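Branched-chain-amino-acid aminotransferase (Deinococcus radiodurans, PDB 3UZO) probably catalyses the pyridoxal-phosphate-dependent, reversible transfer of amino groups between branched-chain amino acids and 2-oxoglutarate. Local coordinates at residues Thr234-Ala239 and Gly286-Asp291. Numbering follows the deposited sequence.
Sequences TTIEEA and GDIRID. With PLP (pyridoxal-5'-phosphate), chain C.
R289 and T234 meet at the guanidinium, the flat group on the outer side of the contact: T234 CB approaches NH1 obliquely at 4.3 Å, while D291 OD2 lies in plane at its edge. A bend of the R289 chain at chi3 (59°) accompanies the salt bridge in which D291 OD1 takes NE at 2.9 Å, met on the syn side. A second flat group, the PLP pyridine ring, is reached at N1 by E238 OE1, 2.8 Å away.

Between these ends the backbones make a single antiparallel bridge. I290 N donates to T234 O (3.0 Å) and I236 N to I288 O (2.9 Å), bracketing T235 and R289 as a non-hydrogen-bonded pair. I288 O carries a second bond. With T235 OG1 anti to its backbone N (chi1 175°), the hydroxyl lies 3.2 Å from that oxygen and donates from above the carbonyl plane, 70° out of it, whereas I236 N comes nearly along the C=O axis. One carbonyl thus grips two successive residues of the 234-239 loop.

I236 rests across two isoleucines, its CD1 on I288 CG2 at 4.0 Å and its CG1 on I290 CG2 at 3.8 Å; F244 of strand 243-248 touches both I236 and I288. Further along, E237 and E238 form a classic beta bulge opposite Y227. E237 bonds to S259 and S261, and L263 N holds E238 OE2, leaving OE1 directed at the cofactor.

The example illustrates how a short bridge between two loops can sit just upstream of a cofactor-binding feature: after it the chain enters the bulge bearing the glutamate that meets the pyridine nitrogen, a hallmark of the PLP site in fold-type IV (class-IV) aminotransferases.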
loop_
_atom_site.group_PDB
_atom_site.type_symbol
_atom_site.label_atom_id
_atom_site.label_comp_id
_atom_site.label_asym_id
_atom_site.label_seq_id
_atom_site.Cartn_x
_atom_site.Cartn_y
_atom_site.Cartn_z
ATOM N N THR A 234 -12.646 -18.864 -3.840
ATOM C CA THR A 234 -13.074 -20.243 -3.631
ATOM C C THR A 234 -12.223 -20.968 -2.593
ATOM O O THR A 234 -12.674 -21.922 -1.949
ATOM C CB THR A 234 -13.013 -21.030 -4.950
ATOM O OG1 THR A 234 -11.656 -21.100 -5.404
ATOM C CG2 THR A 234 -13.847 -20.331 -6.016
ATOM N N THR A 235 -10.990 -20.508 -2.425
ATOM C CA THR A 235 -10.089 -21.129 -1.473
ATOM C C THR A 235 -9.649 -20.130 -0.410
ATOM O O THR A 235 -9.705 -18.924 -0.621
ATOM C CB THR A 235 -8.854 -21.694 -2.193
ATOM O OG1 THR A 235 -7.928 -22.201 -1.228
ATOM C CG2 THR A 235 -8.182 -20.620 -3.013
ATOM N N ILE A 236 -9.223 -20.642 0.738
ATOM C CA ILE A 236 -8.777 -19.790 1.833
ATOM C C ILE A 236 -7.350 -19.304 1.593
ATOM O O ILE A 236 -6.504 -20.057 1.119
ATOM C CB ILE A 236 -8.847 -20.551 3.167
ATOM C CG1 ILE A 236 -10.316 -20.846 3.501
ATOM C CG2 ILE A 236 -8.171 -19.743 4.281
ATOM C CD1 ILE A 236 -10.514 -21.687 4.738
ATOM N N GLU A 237 -7.098 -18.037 1.909
ATOM C CA GLU A 237 -5.776 -17.445 1.755
ATOM C C GLU A 237 -5.159 -17.339 3.149
ATOM O O GLU A 237 -4.321 -18.162 3.530
ATOM C CB GLU A 237 -5.891 -16.055 1.116
ATOM C CG GLU A 237 -6.219 -16.084 -0.378
ATOM C CD GLU A 237 -4.970 -16.099 -1.240
ATOM O OE1 GLU A 237 -4.249 -15.073 -1.249
ATOM O OE2 GLU A 237 -4.702 -17.128 -1.900
ATOM N N GLU A 238 -5.595 -16.338 3.910
ATOM C CA GLU A 238 -5.111 -16.115 5.277
ATOM C C GLU A 238 -5.998 -15.068 5.949
ATOM O O GLU A 238 -6.946 -14.584 5.330
ATOM C CB GLU A 238 -3.646 -15.652 5.260
ATOM C CG GLU A 238 -3.394 -14.327 4.548
ATOM C CD GLU A 238 -1.918 -13.941 4.527
ATOM O OE1 GLU A 238 -1.158 -14.426 5.400
ATOM O OE2 GLU A 238 -1.515 -13.138 3.651
ATOM N N ALA A 239 -5.687 -14.710 7.195
ATOM C CA ALA A 239 -6.480 -13.731 7.944
ATOM C C ALA A 239 -6.054 -12.256 7.867
ATOM O O ALA A 239 -6.708 -11.394 8.452
ATOM C CB ALA A 239 -6.558 -14.147 9.403
ATOM N N GLY A 286 -1.626 -27.008 0.484
ATOM C CA GLY A 286 -2.457 -27.097 -0.698
ATOM C C GLY A 286 -3.721 -26.279 -0.588
ATOM O O GLY A 286 -3.839 -25.419 0.283
ATOM N N ASP A 287 -4.676 -26.554 -1.468
ATOM C CA ASP A 287 -5.926 -25.817 -1.470
ATOM C C ASP A 287 -6.877 -26.257 -0.375
ATOM O O ASP A 287 -6.989 -27.436 -0.063
ATOM C CB ASP A 287 -6.642 -25.959 -2.816
ATOM C CG ASP A 287 -5.911 -25.272 -3.942
ATOM O OD1 ASP A 287 -5.491 -24.111 -3.760
ATOM O OD2 ASP A 287 -5.769 -25.888 -5.018
ATOM N N ILE A 288 -7.554 -25.283 0.215
ATOM C CA ILE A 288 -8.548 -25.550 1.239
ATOM C C ILE A 288 -9.747 -24.730 0.780
ATOM O O ILE A 288 -9.781 -23.517 0.973
ATOM C CB ILE A 288 -8.089 -25.066 2.625
ATOM C CG1 ILE A 288 -6.797 -25.792 3.022
ATOM C CG2 ILE A 288 -9.194 -25.301 3.650
ATOM C CD1 ILE A 288 -6.382 -25.589 4.476
ATOM N N ARG A 289 -10.707 -25.388 0.139
ATOM C CA ARG A 289 -11.902 -24.706 -0.359
ATOM C C ARG A 289 -12.783 -24.276 0.809
ATOM O O ARG A 289 -12.896 -24.998 1.803
ATOM C CB ARG A 289 -12.690 -25.633 -1.295
ATOM C CG ARG A 289 -11.957 -26.014 -2.584
ATOM C CD ARG A 289 -12.788 -26.978 -3.430
ATOM N NE ARG A 289 -14.083 -26.404 -3.790
ATOM C CZ ARG A 289 -14.290 -25.607 -4.835
ATOM N NH1 ARG A 289 -13.289 -25.284 -5.643
ATOM N NH2 ARG A 289 -15.504 -25.121 -5.063
ATOM N N ILE A 290 -13.406 -23.105 0.700
ATOM C CA ILE A 290 -14.259 -22.629 1.782
ATOM C C ILE A 290 -15.525 -23.451 1.922
ATOM O O ILE A 290 -16.235 -23.320 2.912
ATOM C CB ILE A 290 -14.684 -21.146 1.619
ATOM C CG1 ILE A 290 -14.392 -20.654 0.204
ATOM C CG2 ILE A 290 -14.018 -20.300 2.687
ATOM C CD1 ILE A 290 -15.362 -21.171 -0.823
ATOM N N ASP A 291 -15.803 -24.302 0.938
ATOM C CA ASP A 291 -17.011 -25.118 0.982
ATOM C C ASP A 291 -16.753 -26.533 1.507
ATOM O O ASP A 291 -17.659 -27.366 1.537
ATOM C CB ASP A 291 -17.651 -25.176 -0.412
ATOM C CG ASP A 291 -16.928 -26.124 -1.354
ATOM O OD1 ASP A 291 -15.681 -26.089 -1.414
ATOM O OD2 ASP A 291 -17.613 -26.905 -2.044
HETATM N N1 PLP C . -0.200 -13.019 7.596
HETATM C C2 PLP C . -0.127 -11.627 7.684
HETATM C C2A PLP C . -1.022 -10.793 6.764
HETATM C C3 PLP C . 0.793 -11.055 8.636
HETATM O O3 PLP C . 0.891 -9.720 8.754
HETATM C C4 PLP C . 1.613 -11.919 9.464
HETATM C C4A PLP C . 2.621 -11.236 10.479
HETATM C C5 PLP C . 1.473 -13.380 9.314
HETATM C C6 PLP C . 0.571 -13.899 8.385
HETATM C C5A PLP C . 2.234 -14.386 10.088
HETATM O O4P PLP C . 3.613 -14.372 9.833
HETATM P P PLP C . 4.657 -14.569 11.013
HETATM O O1P PLP C . 4.540 -13.510 12.057
HETATM O O2P PLP C . 6.008 -14.520 10.257
HETATM O O3P PLP C . 4.472 -15.985 11.477
#